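Local coordinates for XC6422 protein (Xanthomonas campestris, PDB 2FUK) that probably acts as a hydrolase, being a small serine alpha/beta-hydrolase built without a lid, at residues R127-A131 against L132-V136; E167-P171 against Q172-D176; E179-E182 against Q183-L187; R199-I202 against D203-G206. One frame throughout, in Å; residues are numbered along the deposited sequence.

Interaction 1. Residues R127-A131 against L132-V136; sequences RAAAA and LEPQV
L132 turns its side chain back along the last turn of a helix onto A128, while P134 sits against A129. This is the C-terminal end of helix 120-132 of an alpha/beta-hydrolase fold. E133 is the first residue to leave helical geometry, has positive phi (41°) and is followed by a proline, which has no N-H to give.

L132 has CG beside its own backbone N and anti to the carbonyl carbon (chi1 -57°). The branch point therefore passes A128 O, with CG 3.4 Å from that oxygen. Beyond it, CD1 meets A128 CB at 3.9 Å, methyl to methyl. The same A128 O accepts L132 N at 2.9 Å, a nearly linear approach to the carbonyl. L132 also rests on R98 and A101 of helix 92-107 and on L115 of strand 112-118, so it packs between helix 92-107 and strand 112-118. L132 O accepts a hydrogen bond from R105 NH2.

The next carbonyl closes the helix. A129 O accepts E133 N at 2.8 Å, with a bent N-H...O angle of 138° and the donor tilted out of the carbonyl plane. E133 itself is exposed. Its CG lies 3.6 Å from A130 O, and its chain then runs on extended. P134 touches the same turn through CD, which lies 3.5 Å from A129 O.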
loop_
_atom_site.group_PDB
_atom_site.type_symbol
_atom_site.label_atom_id
_atom_site.label_comp_id
_atom_site.label_asym_id
_atom_site.label_seq_id
_atom_site.Cartn_x
_atom_site.Cartn_y
_atom_site.Cartn_z
ATOM N N ARG A 127 -16.364 -12.912 19.558
ATOM C CA ARG A 127 -17.445 -13.706 20.126
ATOM C C ARG A 127 -17.814 -14.851 19.189
ATOM O O ARG A 127 -18.202 -15.926 19.638
ATOM C CB ARG A 127 -18.674 -12.826 20.391
ATOM C CG ARG A 127 -18.545 -11.923 21.627
ATOM C CD ARG A 127 -19.655 -12.222 22.630
ATOM N NE ARG A 127 -19.577 -13.588 23.140
ATOM C CZ ARG A 127 -18.941 -13.954 24.251
ATOM N NH1 ARG A 127 -18.313 -13.054 24.998
ATOM N NH2 ARG A 127 -18.931 -15.230 24.615
ATOM N N ALA A 128 -17.685 -14.625 17.887
ATOM C CA ALA A 128 -18.025 -15.653 16.914
ATOM C C ALA A 128 -16.893 -16.638 16.639
ATOM O O ALA A 128 -17.085 -17.623 15.929
ATOM C CB ALA A 128 -18.484 -15.000 15.606
ATOM N N ALA A 129 -15.721 -16.384 17.210
ATOM C CA ALA A 129 -14.568 -17.252 16.981
ATOM C C ALA A 129 -14.801 -18.718 17.345
ATOM O O ALA A 129 -14.420 -19.610 16.589
ATOM C CB ALA A 129 -13.353 -16.714 17.732
ATOM N N ALA A 130 -15.421 -18.969 18.495
ATOM C CA ALA A 130 -15.662 -20.350 18.921
ATOM C C ALA A 130 -16.447 -21.126 17.877
ATOM O O ALA A 130 -16.088 -22.247 17.525
ATOM C CB ALA A 130 -16.416 -20.373 20.244
ATOM N N ALA A 131 -17.527 -20.527 17.390
ATOM C CA ALA A 131 -18.367 -21.184 16.399
ATOM C C ALA A 131 -17.768 -21.268 14.994
ATOM O O ALA A 131 -17.946 -22.265 14.304
ATOM C CB ALA A 131 -19.726 -20.492 16.340
ATOM N N LEU A 132 -17.046 -20.233 14.576
ATOM C CA LEU A 132 -16.481 -20.197 13.227
ATOM C C LEU A 132 -15.072 -20.762 13.036
ATOM O O LEU A 132 -14.638 -20.972 11.904
ATOM C CB LEU A 132 -16.556 -18.765 12.699
ATOM C CG LEU A 132 -17.978 -18.191 12.678
ATOM C CD1 LEU A 132 -17.948 -16.769 12.121
ATOM C CD2 LEU A 132 -18.894 -19.087 11.844
ATOM N N GLU A 133 -14.373 -21.008 14.139
ATOM C CA GLU A 133 -13.029 -21.575 14.119
ATOM C C GLU A 133 -12.086 -21.038 13.039
ATOM O O GLU A 133 -11.598 -21.790 12.183
ATOM C CB GLU A 133 -13.116 -23.097 14.003
ATOM C CG GLU A 133 -13.981 -23.749 15.070
ATOM C CD GLU A 133 -13.919 -25.268 15.029
ATOM O OE1 GLU A 133 -14.881 -25.915 15.509
ATOM O OE2 GLU A 133 -12.902 -25.813 14.530
ATOM N N PRO A 134 -11.811 -19.727 13.061
ATOM C CA PRO A 134 -10.914 -19.118 12.075
ATOM C C PRO A 134 -9.465 -19.552 12.324
ATOM O O PRO A 134 -9.097 -19.913 13.445
ATOM C CB PRO A 134 -11.116 -17.628 12.308
ATOM C CG PRO A 134 -11.365 -17.569 13.803
ATOM C CD PRO A 134 -12.344 -18.710 13.984
ATOM N N GLN A 135 -8.650 -19.518 11.278
ATOM C CA GLN A 135 -7.246 -19.894 11.394
ATOM C C GLN A 135 -6.488 -18.742 12.047
ATOM O O GLN A 135 -5.538 -18.957 12.802
ATOM C CB GLN A 135 -6.679 -20.213 10.003
ATOM C CG GLN A 135 -5.163 -20.386 9.927
ATOM C CD GLN A 135 -4.714 -20.963 8.585
ATOM O OE1 GLN A 135 -4.443 -22.170 8.466
ATOM N NE2 GLN A 135 -4.651 -20.107 7.563
ATOM N N VAL A 136 -6.927 -17.523 11.747
ATOM C CA VAL A 136 -6.331 -16.310 12.292
ATOM C C VAL A 136 -7.433 -15.322 12.655
ATOM O O VAL A 136 -8.422 -15.194 11.928
ATOM C CB VAL A 136 -5.397 -15.621 11.261
ATOM C CG1 VAL A 136 -5.089 -14.182 11.701
ATOM C CG2 VAL A 136 -4.107 -16.400 11.119
#

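Interaction 2. Residues E167-P171 against Q172-D176; sequences EIVDP and QAVYD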
loop_
_atom_site.group_PDB
_atom_site.type_symbol
_atom_site.label_atom_id
_atom_site.label_comp_id
_atom_site.label_asym_id
_atom_site.label_seq_id
_atom_site.Cartn_x
_atom_site.Cartn_y
_atom_site.Cartn_z
ATOM N N GLU A 167 -9.667 7.506 22.420
ATOM C CA GLU A 167 -10.583 8.256 23.288
ATOM C C GLU A 167 -11.898 7.525 23.529
ATOM O O GLU A 167 -12.630 7.844 24.466
ATOM C CB GLU A 167 -10.898 9.621 22.652
ATOM C CG GLU A 167 -11.906 10.488 23.404
ATOM C CD GLU A 167 -11.325 11.101 24.655
ATOM O OE1 GLU A 167 -10.080 11.157 24.754
ATOM O OE2 GLU A 167 -12.112 11.536 25.530
ATOM N N ILE A 168 -12.192 6.555 22.669
ATOM C CA ILE A 168 -13.425 5.782 22.756
ATOM C C ILE A 168 -13.206 4.521 23.588
ATOM O O ILE A 168 -13.939 4.263 24.546
ATOM C CB ILE A 168 -13.920 5.405 21.334
ATOM C CG1 ILE A 168 -14.158 6.676 20.509
ATOM C CG2 ILE A 168 -15.166 4.550 21.417
ATOM C CD1 ILE A 168 -15.128 7.670 21.127
ATOM N N VAL A 169 -12.201 3.734 23.213
ATOM C CA VAL A 169 -11.868 2.512 23.934
ATOM C C VAL A 169 -10.686 2.823 24.837
ATOM O O VAL A 169 -9.668 3.327 24.374
ATOM C CB VAL A 169 -11.460 1.373 22.982
ATOM C CG1 VAL A 169 -10.991 0.171 23.786
ATOM C CG2 VAL A 169 -12.630 0.994 22.091
ATOM N N ASP A 170 -10.833 2.542 26.126
ATOM C CA ASP A 170 -9.769 2.790 27.099
ATOM C C ASP A 170 -8.650 1.779 26.895
ATOM O O ASP A 170 -8.817 0.604 27.211
ATOM C CB ASP A 170 -10.315 2.632 28.516
ATOM C CG ASP A 170 -9.315 3.047 29.577
ATOM O OD1 ASP A 170 -8.147 3.319 29.240
ATOM O OD2 ASP A 170 -9.705 3.109 30.762
ATOM N N PRO A 171 -7.490 2.224 26.379
ATOM C CA PRO A 171 -6.376 1.297 26.158
ATOM C C PRO A 171 -6.050 0.461 27.396
ATOM O O PRO A 171 -5.800 -0.746 27.294
ATOM C CB PRO A 171 -5.220 2.224 25.785
ATOM C CG PRO A 171 -5.914 3.378 25.112
ATOM C CD PRO A 171 -7.108 3.600 26.014
ATOM N N GLN A 172 -6.060 1.094 28.567
ATOM C CA GLN A 172 -5.729 0.376 29.788
ATOM C C GLN A 172 -6.736 -0.728 30.078
ATOM O O GLN A 172 -6.388 -1.751 30.668
ATOM C CB GLN A 172 -5.629 1.334 30.979
ATOM C CG GLN A 172 -4.944 0.713 32.187
ATOM C CD GLN A 172 -3.587 0.122 31.838
ATOM O OE1 GLN A 172 -2.734 0.801 31.262
ATOM N NE2 GLN A 172 -3.379 -1.148 32.187
ATOM N N ALA A 173 -7.982 -0.532 29.657
ATOM C CA ALA A 173 -9.011 -1.553 29.863
ATOM C C ALA A 173 -8.672 -2.779 29.014
ATOM O O ALA A 173 -8.892 -3.923 29.423
ATOM C CB ALA A 173 -10.377 -1.011 29.470
ATOM N N VAL A 174 -8.153 -2.523 27.818
ATOM C CA VAL A 174 -7.762 -3.592 26.913
ATOM C C VAL A 174 -6.586 -4.349 27.524
ATOM O O VAL A 174 -6.604 -5.576 27.625
ATOM C CB VAL A 174 -7.338 -3.022 25.538
ATOM C CG1 VAL A 174 -6.797 -4.137 24.641
ATOM C CG2 VAL A 174 -8.535 -2.344 24.879
ATOM N N TYR A 175 -5.566 -3.609 27.941
ATOM C CA TYR A 175 -4.385 -4.237 28.521
ATOM C C TYR A 175 -4.710 -4.994 29.809
ATOM O O TYR A 175 -4.183 -6.091 30.038
ATOM C CB TYR A 175 -3.296 -3.183 28.764
ATOM C CG TYR A 175 -3.024 -2.302 27.561
ATOM C CD1 TYR A 175 -3.145 -2.806 26.263
ATOM C CD2 TYR A 175 -2.677 -0.959 27.715
ATOM C CE1 TYR A 175 -2.937 -1.995 25.152
ATOM C CE2 TYR A 175 -2.463 -0.135 26.603
ATOM C CZ TYR A 175 -2.599 -0.662 25.325
ATOM O OH TYR A 175 -2.419 0.136 24.217
ATOM N N ASP A 176 -5.577 -4.429 30.649
ATOM C CA ASP A 176 -5.940 -5.091 31.902
ATOM C C ASP A 176 -6.620 -6.427 31.620
ATOM O O ASP A 176 -6.514 -7.363 32.404
ATOM C CB ASP A 176 -6.892 -4.229 32.738
ATOM C CG ASP A 176 -6.205 -3.046 33.408
ATOM O OD1 ASP A 176 -4.957 -2.953 33.373
ATOM O OD2 ASP A 176 -6.930 -2.202 33.988
#
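Y175 lays its ring over the carbonyl oxygen of P171, one helical turn back, at the start of helix 171-178. Its chi1 of -50° puts CG beside the backbone N. From there the side chain can be followed outward. CB is 3.8 Å from P171 O. The ring then covers that oxygen, which lies 3.1 Å above the ring plane, over the centre. On the way out, CE2 meets P171 CB at 3.7 Å, and CZ and OH stay near the same carbon. The tip does not end on the helix: OH is hydrogen-bonded to D164 OD2. P171 O also accepts Y175 N at 2.9 Å, a nearly straight bond, so one oxygen serves the backbone and faces the ring.

D170 is the N-cap. Its OD1 accepts Q172 N at 3.1 Å, closing an Asx turn; the N-H comes from above the carboxylate plane. Its backbone O takes V174 N and, weakly, A173 N. On the outer side of the helix, Q172 bends at chi2 and gives NE2 to D176 OD1 at 2.7 Å. D176 OD1 lies in the amide plane of Q172, whereas NE2 meets the carboxylate of D176 from above its plane.

On the inner side, V169 CG1 meets V174 CG2 at 3.7 Å, the two side chains crossing at about a right angle. V169 also touches H195, and D166 OD1 accepts V169 N; both residues belong to a probable Ser-His-Asp triad. The helix packs on Q162 of strand 158-163, and Y175 reaches L187 and R189 of strand 186-190.

Interaction 3. Residues E179-E182 against Q183-L187; sequences ETLE and QQPTL
L181 and P185 meet because the leucine has CG beside its backbone N (chi1 -56°) and CD1 continuing outward from CA (chi2 -180°). This carries CD1 to P185 CD, at 4.2 Å. The leucine chain and the proline ring cross at about a right angle, so one methyl meets one ring carbon. The touch is light. Nearer the backbone, L181 CB lies 3.9 Å from Q183 O.

The second shape is that of Q183. CG stands beside the backbone N, and a bend at chi2 (-65°) folds the chain back beside the peptide that precedes it. Q183 CG lies 3.6 Å from E182 C, and Q183 CD comes to 3.7 Å from E182 O. E182 does the reverse and runs extended, away from the turn.

The segment 179-187 is the link from helix 171-178 to strand 186-190. That strand is the outermost one within this chain at this end of the sheet in the alpha/beta-hydrolase fold. With strand 158-163, the helix and strand 186-190 form a parallel beta-alpha-beta crossover.

No hydrogen bond between 179-182 and 183-187 fixes the turn. L181 O and Q183 N are 3.4 Å apart, but the angle is poor. L181 and P185 both rest on W158, at the start of strand 158-163, and P185 also touches L178 of the helix. T180 OG1 bonds back to W177 O. Past the proline, T186 pairs its backbone with W158 and V160, while L187 packs on V160 and L178.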
loop_
_atom_site.group_PDB
_atom_site.type_symbol
_atom_site.label_atom_id
_atom_site.label_comp_id
_atom_site.label_asym_id
_atom_site.label_seq_id
_atom_site.Cartn_x
_atom_site.Cartn_y
_atom_site.Cartn_z
ATOM N N GLU A 179 -3.895 -9.058 29.951
ATOM C CA GLU A 179 -2.910 -9.592 30.886
ATOM C C GLU A 179 -3.433 -10.747 31.741
ATOM O O GLU A 179 -2.664 -11.379 32.465
ATOM C CB GLU A 179 -2.359 -8.472 31.781
ATOM C CG GLU A 179 -3.407 -7.739 32.612
ATOM C CD GLU A 179 -2.817 -6.612 33.458
ATOM O OE1 GLU A 179 -1.794 -6.025 33.049
ATOM O OE2 GLU A 179 -3.389 -6.302 34.525
ATOM N N THR A 180 -4.726 -11.043 31.638
ATOM C CA THR A 180 -5.313 -12.131 32.420
ATOM C C THR A 180 -5.522 -13.416 31.611
ATOM O O THR A 180 -5.885 -14.448 32.174
ATOM C CB THR A 180 -6.691 -11.737 33.006
ATOM O OG1 THR A 180 -7.652 -11.652 31.946
ATOM C CG2 THR A 180 -6.612 -10.401 33.727
ATOM N N LEU A 181 -5.299 -13.358 30.298
ATOM C CA LEU A 181 -5.511 -14.518 29.435
ATOM C C LEU A 181 -4.373 -15.536 29.463
ATOM O O LEU A 181 -3.203 -15.164 29.489
ATOM C CB LEU A 181 -5.747 -14.060 27.992
ATOM C CG LEU A 181 -6.896 -13.067 27.775
ATOM C CD1 LEU A 181 -6.994 -12.720 26.302
ATOM C CD2 LEU A 181 -8.203 -13.667 28.264
ATOM N N GLU A 182 -4.737 -16.818 29.437
ATOM C CA GLU A 182 -3.774 -17.918 29.459
ATOM C C GLU A 182 -2.953 -17.984 28.175
ATOM O O GLU A 182 -1.812 -18.446 28.171
ATOM C CB GLU A 182 -4.506 -19.243 29.687
ATOM C CG GLU A 182 -5.202 -19.324 31.034
ATOM C CD GLU A 182 -6.002 -20.604 31.215
ATOM O OE1 GLU A 182 -6.558 -20.809 32.322
ATOM O OE2 GLU A 182 -6.078 -21.404 30.253
ATOM N N GLN A 183 -3.546 -17.539 27.077
ATOM C CA GLN A 183 -2.844 -17.513 25.808
ATOM C C GLN A 183 -2.944 -16.056 25.375
ATOM O O GLN A 183 -3.975 -15.615 24.874
ATOM C CB GLN A 183 -3.524 -18.431 24.789
ATOM C CG GLN A 183 -3.535 -19.924 25.160
ATOM C CD GLN A 183 -2.147 -20.557 25.210
ATOM O OE1 GLN A 183 -1.288 -20.285 24.368
ATOM N NE2 GLN A 183 -1.935 -21.437 26.191
ATOM N N GLN A 184 -1.876 -15.297 25.592
ATOM C CA GLN A 184 -1.891 -13.883 25.250
ATOM C C GLN A 184 -1.647 -13.638 23.772
ATOM O O GLN A 184 -0.663 -14.116 23.210
ATOM C CB GLN A 184 -0.851 -13.123 26.081
ATOM C CG GLN A 184 -0.855 -11.630 25.832
ATOM C CD GLN A 184 0.127 -10.871 26.701
ATOM O OE1 GLN A 184 0.847 -10.002 26.213
ATOM N NE2 GLN A 184 0.155 -11.186 27.996
ATOM N N PRO A 185 -2.552 -12.896 23.114
ATOM C CA PRO A 185 -2.367 -12.625 21.690
ATOM C C PRO A 185 -1.247 -11.631 21.435
ATOM O O PRO A 185 -0.848 -10.876 22.328
ATOM C CB PRO A 185 -3.719 -12.060 21.271
ATOM C CG PRO A 185 -4.153 -11.314 22.502
ATOM C CD PRO A 185 -3.818 -12.310 23.600
ATOM N N THR A 186 -0.734 -11.647 20.212
ATOM C CA THR A 186 0.305 -10.716 19.810
ATOM C C THR A 186 -0.365 -9.353 19.966
ATOM O O THR A 186 -1.519 -9.180 19.580
ATOM C CB THR A 186 0.708 -10.952 18.333
ATOM O OG1 THR A 186 1.191 -12.293 18.176
ATOM C CG2 THR A 186 1.784 -9.981 17.908
ATOM N N LEU A 187 0.342 -8.400 20.558
ATOM C CA LEU A 187 -0.214 -7.075 20.778
ATOM C C LEU A 187 0.677 -5.973 20.218
ATOM O O LEU A 187 1.879 -5.954 20.451
ATOM C CB LEU A 187 -0.415 -6.835 22.281
ATOM C CG LEU A 187 -0.813 -5.410 22.686
ATOM C CD1 LEU A 187 -2.165 -5.064 22.083
ATOM C CD2 LEU A 187 -0.856 -5.299 24.203
#

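Interaction 4. Residues R199-I202 against D203-G206; sequences RKLI and DLRG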
loop_
_atom_site.group_PDB
_atom_site.type_symbol
_atom_site.label_atom_id
_atom_site.label_comp_id
_atom_site.label_asym_id
_atom_site.label_seq_id
_atom_site.Cartn_x
_atom_site.Cartn_y
_atom_site.Cartn_z
ATOM N N ARG A 199 -4.482 9.706 10.419
ATOM C CA ARG A 199 -3.137 9.935 9.894
ATOM C C ARG A 199 -2.165 8.857 10.374
ATOM O O ARG A 199 -0.957 9.076 10.494
ATOM C CB ARG A 199 -2.660 11.335 10.290
ATOM C CG ARG A 199 -3.529 12.461 9.716
ATOM C CD ARG A 199 -3.487 12.486 8.188
ATOM N NE ARG A 199 -4.285 13.560 7.594
ATOM C CZ ARG A 199 -5.594 13.495 7.348
ATOM N NH1 ARG A 199 -6.217 14.536 6.804
ATOM N NH2 ARG A 199 -6.285 12.402 7.643
ATOM N N LYS A 200 -2.710 7.677 10.641
ATOM C CA LYS A 200 -1.913 6.548 11.097
ATOM C C LYS A 200 -2.323 5.275 10.363
ATOM O O LYS A 200 -1.936 4.181 10.765
ATOM C CB LYS A 200 -2.099 6.338 12.603
ATOM C CG LYS A 200 -1.400 7.358 13.479
ATOM C CD LYS A 200 0.095 7.105 13.530
ATOM C CE LYS A 200 0.741 8.048 14.537
ATOM N NZ LYS A 200 2.172 7.735 14.790
ATOM N N LEU A 201 -3.091 5.413 9.286
ATOM C CA LEU A 201 -3.553 4.248 8.534
ATOM C C LEU A 201 -2.412 3.449 7.903
ATOM O O LEU A 201 -2.488 2.221 7.792
ATOM C CB LEU A 201 -4.549 4.676 7.450
ATOM C CG LEU A 201 -5.891 5.248 7.925
ATOM C CD1 LEU A 201 -6.690 5.713 6.723
ATOM C CD2 LEU A 201 -6.670 4.201 8.695
ATOM N N ILE A 202 -1.363 4.142 7.475
ATOM C CA ILE A 202 -0.226 3.458 6.873
ATOM C C ILE A 202 0.511 2.678 7.962
ATOM O O ILE A 202 1.026 1.579 7.719
ATOM C CB ILE A 202 0.730 4.467 6.205
ATOM C CG1 ILE A 202 1.842 3.725 5.472
ATOM C CG2 ILE A 202 1.323 5.407 7.257
ATOM C CD1 ILE A 202 2.713 4.641 4.639
ATOM N N ASP A 203 0.553 3.243 9.166
ATOM C CA ASP A 203 1.212 2.578 10.283
ATOM C C ASP A 203 0.397 1.349 10.663
ATOM O O ASP A 203 0.951 0.322 11.047
ATOM C CB ASP A 203 1.307 3.498 11.497
ATOM C CG ASP A 203 2.088 4.756 11.215
ATOM O OD1 ASP A 203 1.576 5.627 10.473
ATOM O OD2 ASP A 203 3.213 4.873 11.740
ATOM N N LEU A 204 -0.925 1.477 10.581
ATOM C CA LEU A 204 -1.822 0.375 10.896
ATOM C C LEU A 204 -1.564 -0.760 9.907
ATOM O O LEU A 204 -1.501 -1.930 10.284
ATOM C CB LEU A 204 -3.279 0.844 10.803
ATOM C CG LEU A 204 -4.355 -0.246 10.853
ATOM C CD1 LEU A 204 -4.326 -0.959 12.202
ATOM C CD2 LEU A 204 -5.725 0.383 10.590
ATOM N N ARG A 205 -1.421 -0.402 8.636
ATOM C CA ARG A 205 -1.153 -1.382 7.588
ATOM C C ARG A 205 0.112 -2.167 7.929
ATOM O O ARG A 205 0.134 -3.390 7.845
ATOM C CB ARG A 205 -0.962 -0.674 6.240
ATOM C CG ARG A 205 -0.782 -1.613 5.050
ATOM C CD ARG A 205 -0.267 -0.852 3.841
ATOM N NE ARG A 205 1.107 -0.407 4.054
ATOM C CZ ARG A 205 1.745 0.477 3.288
ATOM N NH1 ARG A 205 2.999 0.804 3.570
ATOM N NH2 ARG A 205 1.132 1.041 2.254
ATOM N N GLY A 206 1.167 -1.451 8.308
ATOM C CA GLY A 206 2.419 -2.103 8.648
ATOM C C GLY A 206 2.313 -3.041 9.835
ATOM O O GLY A 206 2.873 -4.139 9.824
#
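K200 O accepts L204 N at 2.9 Å and so starts the hydrogen bonding of helix 201-212, the last helix of the alpha/beta-hydrolase fold here. K200 is the N-cap. Two more bonds of the same i to i+4 kind follow. L201 O takes R205 N at 3.0 Å, and I202 O takes G206 N at 3.1 Å. In the first bond the donor lies in the carbonyl plane; in the other two it is tilted from it by about 30°.

K200 and D203 do not pair directly. K200, bent at chi2, crosses D203 obliquely, with CD 3.7 Å from D203 OD1. Its ammonium NZ stays 4.3 Å from D203 OD2, beyond a salt bridge. D203 lies in the first turn of the helix, where its negative charge would probably suit the helix dipole.

R205 is held from outside. Its NH2 makes a salt bridge to E67 OE1 of the second subunit. R205 NH1 also lies close to its counterpart, R205 NH1 of the second subunit, a like-charge pair. This arginine thus lies at the subunit interface, where I202 packs on Q209 of the second subunit. L204 touches V57 of helix 56-66 and F197.

The arginine chain bends at chi3, which brings its guanidinium beside I202. I202 CG1 lies over one face, toward the rim, 3.7 Å from R205 NH1.

Overall arrangement
The four contacts follow one another in series, and none nests within or crosses another. Interaction 1 ends helix 120-132 and turns the chain into strand 136-140. Interaction 2 starts helix 171-178 after strand 158-163. Interaction 3 takes the chain from that helix into strand 186-190, at the edge of the sheet. These two touch, Y175 CD1 to L187 CD2 at 4.0 Å, so the helix is tied to the edge strand. Interaction 4 starts helix 201-212 and faces the second subunit. It lies on the opposite side of the chain's centre from interaction 1, with their own centres about 26 Å apart.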